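Local coordinates for protein aminoglycoside 6'-n-acetyltransferase (Salmonella choleraesuis, PDB 2VBQ) that transfers an acetyl group from acetyl-CoA to the 6'-amino group of aminoglycosides, conferring antibiotic resistance, and works as a homodimer, at residues A[95-103]-A[113-124]. Residues are numbered along the deposited sequence; the frame is centred on the assembly and turned at random.
Sequences VVFLEGIFV and AKQLIAAVQRWG
Strand 95-103 runs roughly antiparallel to the 113-124 segment of helix 112-126, at 154°, their axes 8.5 Å apart at closest approach; Val96, Leu98, Ile101 and Val103 point toward the helix. Val96 meets the C-terminal part of the helix, its CB resting on Gly124 CA at 3.7 Å. Gly124 has no side chain, and the two CA atoms, of Val96 and Gly124, approach to 5.1 Å. CG2 of Val96, held anti to the backbone N, reaches Val120 CG1 at 3.7 Å and Trp123 CE3 at 3.9 Å. Leu98 divides its branches, CD1 going to Val120 CG2 (4.0 Å) and CD2 to the end of Ile117, and crosses both side chains at about a right angle. With CG1 anti to the backbone N (chi1 -166°) and the chain extended, CD1 of Ile101 reaches in among Ala113, Leu116 and Ile117, nearest Ile117 CG1 at 3.6 Å. Past it, Val103 CG2 lies over the N-terminal turn, 4.2 Å from Leu116 CD1. A classic beta bulge at Glu99 and Gly100, opposite Asp79, interrupts the alternation, so that the inward side chains pass from Leu98 to Ile101. From the bulge onward, Glu99 O and the backbone N of Ile101 and Val103 hydrogen-bond the bisubstrate analogue, as does Ala113 N near the N-terminal end of the helix. This apolar seam joins the first strand and the helix of the beta-alpha-beta unit completed by strand 131-136, the acetyl-CoA-binding core of the GNAT fold.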
loop_
_atom_site.group_PDB
_atom_site.type_symbol
_atom_site.label_atom_id
_atom_site.label_comp_id
_atom_site.label_asym_id
_atom_site.label_seq_id
_atom_site.Cartn_x
_atom_site.Cartn_y
_atom_site.Cartn_z
ATOM N N VAL A 95 -8.421 -5.318 1.136
ATOM C CA VAL A 95 -7.567 -6.305 0.468
ATOM C C VAL A 95 -6.755 -7.052 1.540
ATOM O O VAL A 95 -6.272 -6.422 2.504
ATOM C CB VAL A 95 -6.617 -5.613 -0.575
ATOM C CG1 VAL A 95 -5.594 -6.600 -1.158
ATOM C CG2 VAL A 95 -7.424 -4.974 -1.694
ATOM N N VAL A 96 -6.653 -8.377 1.393
ATOM C CA VAL A 96 -5.731 -9.185 2.229
ATOM C C VAL A 96 -4.304 -9.126 1.681
ATOM O O VAL A 96 -4.047 -9.437 0.501
ATOM C CB VAL A 96 -6.233 -10.674 2.517
ATOM C CG1 VAL A 96 -6.324 -11.527 1.255
ATOM C CG2 VAL A 96 -5.355 -11.333 3.610
ATOM N N PHE A 97 -3.385 -8.639 2.516
ATOM C CA PHE A 97 -2.064 -8.311 2.025
ATOM C C PHE A 97 -0.986 -9.168 2.687
ATOM O O PHE A 97 -0.960 -9.308 3.919
ATOM C CB PHE A 97 -1.717 -6.799 2.187
ATOM C CG PHE A 97 -0.605 -6.363 1.258
ATOM C CD1 PHE A 97 0.739 -6.572 1.594
ATOM C CD2 PHE A 97 -0.906 -5.829 0.005
ATOM C CE1 PHE A 97 1.767 -6.221 0.708
ATOM C CE2 PHE A 97 0.118 -5.480 -0.878
ATOM C CZ PHE A 97 1.451 -5.669 -0.511
ATOM N N LEU A 98 -0.135 -9.775 1.856
ATOM C CA LEU A 98 1.009 -10.561 2.347
ATOM C C LEU A 98 2.139 -9.592 2.756
ATOM O O LEU A 98 2.866 -9.080 1.903
ATOM C CB LEU A 98 1.466 -11.588 1.285
ATOM C CG LEU A 98 2.547 -12.621 1.697
ATOM C CD1 LEU A 98 2.014 -13.574 2.787
ATOM C CD2 LEU A 98 3.064 -13.421 0.514
ATOM N N GLU A 99 2.272 -9.348 4.066
ATOM C CA GLU A 99 3.196 -8.338 4.584
ATOM C C GLU A 99 4.630 -8.868 4.732
ATOM O O GLU A 99 5.592 -8.102 4.666
ATOM C CB GLU A 99 2.690 -7.751 5.925
ATOM C CG GLU A 99 1.306 -7.026 5.863
ATOM C CD GLU A 99 1.323 -5.663 5.126
ATOM O OE1 GLU A 99 2.367 -5.259 4.566
ATOM O OE2 GLU A 99 0.265 -4.999 5.089
ATOM N N GLY A 100 4.764 -10.184 4.885
ATOM C CA GLY A 100 6.091 -10.829 5.004
ATOM C C GLY A 100 5.956 -12.336 4.914
ATOM O O GLY A 100 4.968 -12.891 5.378
ATOM N N ILE A 101 6.945 -12.999 4.328
ATOM C CA ILE A 101 6.959 -14.447 4.279
ATOM C C ILE A 101 8.412 -14.942 4.260
ATOM O O ILE A 101 9.274 -14.383 3.553
ATOM C CB ILE A 101 6.112 -15.017 3.097
ATOM C CG1 ILE A 101 5.866 -16.519 3.281
ATOM C CG2 ILE A 101 6.769 -14.668 1.725
ATOM C CD1 ILE A 101 4.673 -17.071 2.552
ATOM N N PHE A 102 8.657 -15.997 5.030
ATOM C CA PHE A 102 9.995 -16.556 5.190
ATOM C C PHE A 102 9.895 -18.013 5.576
ATOM O O PHE A 102 9.111 -18.373 6.460
ATOM C CB PHE A 102 10.774 -15.777 6.266
ATOM C CG PHE A 102 12.115 -16.407 6.628
ATOM C CD1 PHE A 102 13.277 -16.103 5.890
ATOM C CD2 PHE A 102 12.213 -17.285 7.705
ATOM C CE1 PHE A 102 14.544 -16.705 6.239
ATOM C CE2 PHE A 102 13.443 -17.883 8.051
ATOM C CZ PHE A 102 14.602 -17.582 7.315
ATOM N N VAL A 103 10.689 -18.850 4.920
ATOM C CA VAL A 103 10.805 -20.264 5.264
ATOM C C VAL A 103 12.288 -20.547 5.464
ATOM O O VAL A 103 13.109 -20.062 4.673
ATOM C CB VAL A 103 10.218 -21.196 4.156
ATOM C CG1 VAL A 103 10.456 -22.690 4.465
ATOM C CG2 VAL A 103 8.718 -20.922 3.953
ATOM N N ALA A 113 5.706 -22.336 1.971
ATOM C CA ALA A 113 5.109 -21.038 1.603
ATOM C C ALA A 113 3.707 -21.206 0.972
ATOM O O ALA A 113 2.781 -20.464 1.275
ATOM C CB ALA A 113 6.031 -20.297 0.649
ATOM N N LYS A 114 3.559 -22.182 0.085
ATOM C CA LYS A 114 2.243 -22.472 -0.496
ATOM C C LYS A 114 1.151 -22.590 0.593
ATOM O O LYS A 114 0.105 -21.942 0.525
ATOM C CB LYS A 114 2.335 -23.766 -1.300
ATOM C CG LYS A 114 1.066 -24.205 -1.997
ATOM C CD LYS A 114 1.379 -25.426 -2.821
ATOM C CE LYS A 114 0.158 -26.282 -2.997
ATOM N NZ LYS A 114 -0.711 -25.709 -4.057
ATOM N N GLN A 115 1.413 -23.413 1.598
ATOM C CA GLN A 115 0.462 -23.612 2.674
ATOM C C GLN A 115 0.297 -22.382 3.558
ATOM O O GLN A 115 -0.820 -22.055 3.931
ATOM C CB GLN A 115 0.801 -24.843 3.472
ATOM C CG GLN A 115 0.533 -26.110 2.652
ATOM C CD GLN A 115 0.664 -27.353 3.478
ATOM O OE1 GLN A 115 1.362 -28.289 3.077
ATOM N NE2 GLN A 115 -0.004 -27.382 4.648
ATOM N N LEU A 116 1.395 -21.671 3.834
ATOM C CA LEU A 116 1.310 -20.388 4.539
ATOM C C LEU A 116 0.381 -19.396 3.801
ATOM O O LEU A 116 -0.500 -18.790 4.405
ATOM C CB LEU A 116 2.705 -19.769 4.714
ATOM C CG LEU A 116 3.546 -20.355 5.852
ATOM C CD1 LEU A 116 5.047 -19.957 5.691
ATOM C CD2 LEU A 116 2.966 -19.881 7.228
ATOM N N ILE A 117 0.581 -19.255 2.493
ATOM C CA ILE A 117 -0.210 -18.324 1.681
ATOM C C ILE A 117 -1.697 -18.765 1.577
ATOM O O ILE A 117 -2.605 -17.926 1.594
ATOM C CB ILE A 117 0.485 -18.096 0.286
ATOM C CG1 ILE A 117 1.728 -17.217 0.493
ATOM C CG2 ILE A 117 -0.461 -17.440 -0.762
ATOM C CD1 ILE A 117 2.699 -17.198 -0.680
ATOM N N ALA A 118 -1.924 -20.075 1.503
ATOM C CA ALA A 118 -3.278 -20.634 1.567
ATOM C C ALA A 118 -4.013 -20.239 2.856
ATOM O O ALA A 118 -5.220 -19.925 2.820
ATOM C CB ALA A 118 -3.240 -22.135 1.399
ATOM N N ALA A 119 -3.290 -20.245 3.984
ATOM C CA ALA A 119 -3.826 -19.804 5.272
ATOM C C ALA A 119 -4.143 -18.297 5.279
ATOM O O ALA A 119 -5.197 -17.895 5.798
ATOM C CB ALA A 119 -2.854 -20.153 6.422
ATOM N N VAL A 120 -3.226 -17.474 4.754
ATOM C CA VAL A 120 -3.476 -16.015 4.600
ATOM C C VAL A 120 -4.741 -15.771 3.757
ATOM O O VAL A 120 -5.595 -14.960 4.132
ATOM C CB VAL A 120 -2.267 -15.272 3.923
ATOM C CG1 VAL A 120 -2.669 -13.832 3.472
ATOM C CG2 VAL A 120 -1.036 -15.252 4.836
ATOM N N GLN A 121 -4.816 -16.435 2.600
ATOM C CA GLN A 121 -6.004 -16.378 1.720
ATOM C C GLN A 121 -7.310 -16.746 2.418
ATOM O O GLN A 121 -8.320 -16.024 2.286
ATOM C CB GLN A 121 -5.815 -17.246 0.462
ATOM C CG GLN A 121 -6.926 -17.019 -0.589
ATOM C CD GLN A 121 -6.732 -17.840 -1.847
ATOM O OE1 GLN A 121 -5.614 -18.014 -2.330
ATOM N NE2 GLN A 121 -7.829 -18.354 -2.384
ATOM N N ARG A 122 -7.288 -17.860 3.149
ATOM C CA ARG A 122 -8.422 -18.357 3.948
ATOM C C ARG A 122 -8.865 -17.282 4.965
ATOM O O ARG A 122 -10.039 -16.912 5.040
ATOM C CB ARG A 122 -8.004 -19.664 4.655
ATOM C CG ARG A 122 -9.089 -20.437 5.444
ATOM C CD ARG A 122 -8.478 -21.677 6.161
ATOM N NE ARG A 122 -7.617 -22.417 5.220
ATOM C CZ ARG A 122 -6.354 -22.818 5.419
ATOM N NH1 ARG A 122 -5.728 -22.621 6.583
ATOM N NH2 ARG A 122 -5.716 -23.441 4.431
ATOM N N TRP A 123 -7.900 -16.755 5.722
ATOM C CA TRP A 123 -8.153 -15.668 6.653
ATOM C C TRP A 123 -8.794 -14.430 5.954
ATOM O O TRP A 123 -9.830 -13.890 6.412
ATOM C CB TRP A 123 -6.844 -15.296 7.391
ATOM C CG TRP A 123 -6.987 -14.182 8.380
ATOM C CD1 TRP A 123 -7.697 -14.211 9.557
ATOM C CD2 TRP A 123 -6.393 -12.885 8.298
ATOM N NE1 TRP A 123 -7.584 -13.007 10.195
ATOM C CE2 TRP A 123 -6.795 -12.171 9.442
ATOM C CE3 TRP A 123 -5.570 -12.249 7.357
ATOM C CZ2 TRP A 123 -6.408 -10.843 9.675
ATOM C CZ3 TRP A 123 -5.171 -10.939 7.591
ATOM C CH2 TRP A 123 -5.586 -10.246 8.757
ATOM N N GLY A 124 -8.199 -13.993 4.858
ATOM C CA GLY A 124 -8.717 -12.813 4.165
ATOM C C GLY A 124 -10.089 -13.052 3.534
ATOM O O GLY A 124 -10.965 -12.159 3.533
#